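Local atomic coordinates of ribosomal-protein-alanine acetyltransferase (Clostridium acetobutylicum, PDB entry 3DNS), a protein that probably transfers an acetyl group to the N-terminal alanine of a ribosomal protein, this chain being the N-terminal GNAT-type acetyltransferase domain. Residues R45-M51 and I81-I87. Sequence-based numbering, arbitrary orientation.
Sequences RFCMFRM and INKVNII
Cys47 donates to Lys83 O (3.0 Å from its N) and accepts from Asn85 N; Phe49 donates to Asn85 O and accepts from Ile87 N. Each straddles one partner residue, as parallel pairing requires, here between strands 46-53 and 83-89, neighbours in the sheet of a GNAT-type domain and joined through helix 61-78 as a beta-alpha-beta crossover. The series closes with Met51 N on Ile87 O. At the entry to the pair Arg45 O is shared by two amides, a short bond from Asn82 N (2.7 Å) and a longer one from Lys83 N (3.3 Å).

On the face covered by helix 61-78, chi1 of 61° lays the Phe49 ring alongside Ile86, its CZ 3.6 Å from Ile86 CD1, while CE2 meets Val84 CG1; Phe71 packs edge-to-face with it. On the other face, Asn85 OD1 sits at the edge of the Phe46 ring, 3.4 Å from CE1, and also accepts from Lys83 NZ; Glu105 forms a salt bridge with Lys83 NZ and a hydrogen bond with Asn85 ND2. Ile87 CD1 lies over one face of the Arg50 guanidinium, whose NE is salt-bridged to Glu121. Just before the strands, Asn82 CB lies over one face of the Arg45 guanidinium; NH2 is salt-bridged to Asp80, and a water bridges Arg45 NH1 (2.9 Å) to Asn82 OD1 (2.6 Å).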
ATOM      1  N   ARG A  45       9.264  13.202 -27.959  1.00 22.81           N
ATOM      2  CA  ARG A  45       8.585  13.912 -26.866  1.00 22.87           C
ATOM      3  C   ARG A  45       7.546  12.976 -26.231  1.00 21.79           C
ATOM      4  O   ARG A  45       6.401  13.362 -25.990  1.00 22.42           O
ATOM      5  CB  ARG A  45       7.976  15.257 -27.357  1.00 21.85           C
ATOM      6  CG  ARG A  45       8.981  16.255 -28.000  1.00 24.46           C
ATOM      7  CD  ARG A  45       8.288  17.452 -28.694  1.00 23.87           C
ATOM      8  NE  ARG A  45       7.674  18.224 -27.637  1.00 27.75           N
ATOM      9  CZ  ARG A  45       6.558  18.943 -27.705  1.00 27.88           C
ATOM     10  NH1 ARG A  45       5.862  19.080 -28.838  1.00 28.78           N
ATOM     11  NH2 ARG A  45       6.114  19.506 -26.586  1.00 29.75           N
ATOM     12  N   PHE A  46       7.964  11.731 -26.012  1.00 21.46           N
ATOM     13  CA  PHE A  46       7.046  10.622 -25.671  1.00 21.32           C
ATOM     14  C   PHE A  46       7.478  10.051 -24.325  1.00 20.49           C
ATOM     15  O   PHE A  46       8.664   9.847 -24.083  1.00 19.50           O
ATOM     16  CB  PHE A  46       7.079   9.561 -26.777  1.00 21.51           C
ATOM     17  CG  PHE A  46       6.308   8.272 -26.444  1.00 21.56           C
ATOM     18  CD1 PHE A  46       4.930   8.271 -26.394  1.00 21.74           C
ATOM     19  CD2 PHE A  46       6.974   7.110 -26.172  1.00 21.52           C
ATOM     20  CE1 PHE A  46       4.212   7.157 -26.065  1.00 22.62           C
ATOM     21  CE2 PHE A  46       6.270   5.958 -25.845  1.00 23.34           C
ATOM     22  CZ  PHE A  46       4.874   5.983 -25.798  1.00 23.79           C
ATOM     23  N   CYS A  47       6.524   9.853 -23.427  1.00 20.33           N
ATOM     24  CA  CYS A  47       6.783   9.221 -22.149  1.00 19.89           C
ATOM     25  C   CYS A  47       5.700   8.227 -21.877  1.00 19.63           C
ATOM     26  O   CYS A  47       4.532   8.614 -21.887  1.00 19.27           O
ATOM     27  CB  CYS A  47       6.787  10.240 -20.995  1.00 20.55           C
ATOM     28  SG  CYS A  47       7.154   9.462 -19.401  1.00 22.52           S
HETATM   29  N   MSE A  48       6.084   6.964 -21.602  1.00 19.43           N
HETATM   30  CA  MSE A  48       5.153   5.871 -21.254  1.00 19.59           C
HETATM   31  C   MSE A  48       5.601   5.336 -19.920  1.00 18.89           C
HETATM   32  O   MSE A  48       6.776   5.050 -19.764  1.00 18.67           O
HETATM   33  CB  MSE A  48       5.152   4.715 -22.275  1.00 18.27           C
HETATM   34  CG  MSE A  48       4.321   3.534 -21.852  1.00 20.52           C
HETATM   35 SE   MSE A  48       3.721   2.452 -23.402  0.70 23.14          SE
HETATM   36  CE  MSE A  48       5.515   1.904 -23.940  1.00 23.24           C
ATOM     37  N   PHE A  49       4.673   5.253 -18.969  1.00 18.21           N
ATOM     38  CA  PHE A  49       4.971   4.670 -17.651  1.00 18.28           C
ATOM     39  C   PHE A  49       3.922   3.707 -17.150  1.00 18.52           C
ATOM     40  O   PHE A  49       2.761   3.711 -17.606  1.00 19.01           O
ATOM     41  CB  PHE A  49       5.216   5.725 -16.602  1.00 18.39           C
ATOM     42  CG  PHE A  49       4.070   6.656 -16.343  1.00 16.65           C
ATOM     43  CD1 PHE A  49       3.183   6.405 -15.343  1.00 18.15           C
ATOM     44  CD2 PHE A  49       3.941   7.836 -17.054  1.00 19.13           C
ATOM     45  CE1 PHE A  49       2.165   7.309 -15.053  1.00 18.73           C
ATOM     46  CE2 PHE A  49       2.923   8.733 -16.763  1.00 17.48           C
ATOM     47  CZ  PHE A  49       2.031   8.439 -15.756  1.00 18.04           C
ATOM     48  N   ARG A  50       4.362   2.871 -16.208  1.00 18.39           N
ATOM     49  CA  ARG A  50       3.498   1.931 -15.495  1.00 18.27           C
ATOM     50  C   ARG A  50       3.192   2.481 -14.097  1.00 18.62           C
ATOM     51  O   ARG A  50       4.121   2.867 -13.377  1.00 18.22           O
ATOM     52  CB  ARG A  50       4.155   0.559 -15.374  1.00 18.13           C
ATOM     53  CG  ARG A  50       3.302  -0.432 -14.597  1.00 18.55           C
ATOM     54  CD  ARG A  50       3.835  -1.843 -14.730  1.00 18.46           C
ATOM     55  NE  ARG A  50       3.466  -2.480 -16.011  1.00 19.35           N
ATOM     56  CZ  ARG A  50       4.318  -2.690 -17.005  1.00 18.99           C
ATOM     57  NH1 ARG A  50       5.569  -2.275 -16.912  1.00 19.15           N
ATOM     58  NH2 ARG A  50       3.932  -3.297 -18.103  1.00 19.77           N
HETATM   59  N   MSE A  51       1.906   2.563 -13.739  1.00 18.29           N
HETATM   60  CA  MSE A  51       1.541   3.045 -12.411  1.00 20.31           C
HETATM   61  C   MSE A  51       0.953   1.910 -11.598  1.00 20.27           C
HETATM   62  O   MSE A  51      -0.015   1.323 -11.984  1.00 21.71           O
HETATM   63  CB  MSE A  51       0.558   4.173 -12.469  1.00 19.24           C
HETATM   64  CG  MSE A  51       0.222   4.732 -11.082  1.00 20.54           C
HETATM   65 SE   MSE A  51      -0.906   6.396 -11.181  0.80 28.82          SE
HETATM   66  CE  MSE A  51      -2.551   5.529 -11.728  1.00 22.50           C
ATOM     67  N   ILE A  81       6.922  17.157 -22.841  1.00 22.75           N
ATOM     68  CA  ILE A  81       6.310  15.935 -23.352  1.00 23.32           C
ATOM     69  C   ILE A  81       5.125  16.295 -24.217  1.00 21.56           C
ATOM     70  O   ILE A  81       4.402  17.216 -23.914  1.00 21.91           O
ATOM     71  CB  ILE A  81       5.936  14.983 -22.149  1.00 22.31           C
ATOM     72  CG1 ILE A  81       7.230  14.628 -21.383  1.00 21.10           C
ATOM     73  CG2 ILE A  81       5.212  13.709 -22.596  1.00 21.08           C
ATOM     74  CD1 ILE A  81       8.324  13.898 -22.202  1.00 20.34           C
ATOM     75  N   ASN A  82       4.956  15.597 -25.321  1.00 21.67           N
ATOM     76  CA  ASN A  82       3.767  15.780 -26.148  1.00 21.93           C
ATOM     77  C   ASN A  82       2.699  14.704 -25.941  1.00 21.22           C
ATOM     78  O   ASN A  82       1.482  14.955 -26.017  1.00 22.79           O
ATOM     79  CB  ASN A  82       4.170  15.842 -27.632  1.00 22.11           C
ATOM     80  CG  ASN A  82       2.981  16.073 -28.535  1.00 22.35           C
ATOM     81  OD1 ASN A  82       2.353  17.127 -28.486  1.00 23.27           O
ATOM     82  ND2 ASN A  82       2.622  15.076 -29.296  1.00 23.49           N
ATOM     83  N   LYS A  83       3.158  13.487 -25.731  1.00 20.69           N
ATOM     84  CA  LYS A  83       2.299  12.347 -25.597  1.00 19.41           C
ATOM     85  C   LYS A  83       2.742  11.528 -24.405  1.00 19.59           C
ATOM     86  O   LYS A  83       3.933  11.202 -24.251  1.00 19.13           O
ATOM     87  CB  LYS A  83       2.370  11.495 -26.865  1.00 20.66           C
ATOM     88  CG  LYS A  83       1.480  10.253 -26.883  1.00 20.28           C
ATOM     89  CD  LYS A  83       0.005  10.554 -26.846  1.00 17.73           C
ATOM     90  CE  LYS A  83      -0.805   9.317 -26.293  1.00 19.63           C
ATOM     91  NZ  LYS A  83      -0.723   8.169 -27.210  1.00 15.90           N
ATOM     92  N   VAL A  84       1.778  11.255 -23.533  1.00 18.95           N
ATOM     93  CA  VAL A  84       1.955  10.432 -22.393  1.00 18.49           C
ATOM     94  C   VAL A  84       1.042   9.173 -22.496  1.00 18.39           C
ATOM     95  O   VAL A  84      -0.165   9.261 -22.767  1.00 17.39           O
ATOM     96  CB  VAL A  84       1.643  11.231 -21.104  1.00 18.84           C
ATOM     97  CG1 VAL A  84       1.646  10.326 -19.886  1.00 20.11           C
ATOM     98  CG2 VAL A  84       2.657  12.434 -20.924  1.00 17.87           C
ATOM     99  N   ASN A  85       1.639   8.013 -22.283  1.00 18.75           N
ATOM    100  CA  ASN A  85       0.897   6.760 -22.071  1.00 18.79           C
ATOM    101  C   ASN A  85       1.112   6.159 -20.675  1.00 18.19           C
ATOM    102  O   ASN A  85       2.172   6.234 -20.120  1.00 17.33           O
ATOM    103  CB  ASN A  85       1.268   5.700 -23.101  1.00 19.16           C
ATOM    104  CG  ASN A  85       0.594   5.934 -24.396  1.00 23.45           C
ATOM    105  OD1 ASN A  85       0.968   6.857 -25.128  1.00 24.99           O
ATOM    106  ND2 ASN A  85      -0.460   5.157 -24.669  1.00 23.03           N
ATOM    107  N   ILE A  86       0.052   5.564 -20.154  1.00 18.81           N
ATOM    108  CA  ILE A  86      -0.012   4.996 -18.793  1.00 18.82           C
ATOM    109  C   ILE A  86      -0.531   3.543 -18.904  1.00 18.96           C
ATOM    110  O   ILE A  86      -1.551   3.262 -19.529  1.00 18.23           O
ATOM    111  CB  ILE A  86      -0.907   5.762 -17.869  1.00 17.70           C
ATOM    112  CG1 ILE A  86      -0.598   7.278 -17.980  1.00 20.46           C
ATOM    113  CG2 ILE A  86      -0.695   5.197 -16.432  1.00 16.89           C
ATOM    114  CD1 ILE A  86      -1.363   8.299 -16.961  1.00 18.08           C
ATOM    115  N   ILE A  87       0.261   2.640 -18.336  1.00 20.55           N
ATOM    116  CA  ILE A  87      -0.039   1.224 -18.214  1.00 20.00           C
ATOM    117  C   ILE A  87      -0.421   1.008 -16.768  1.00 20.71           C
ATOM    118  O   ILE A  87       0.352   1.327 -15.841  1.00 18.38           O
ATOM    119  CB  ILE A  87       1.232   0.385 -18.468  1.00 20.55           C
ATOM    120  CG1 ILE A  87       1.857   0.700 -19.837  1.00 21.02           C
ATOM    121  CG2 ILE A  87       0.910  -1.096 -18.308  1.00 19.66           C
ATOM    122  CD1 ILE A  87       3.163   0.051 -20.102  1.00 20.11           C
TER
HETATM  123  O   HOH W   1       3.115  19.546 -28.067  1.00 46.61           O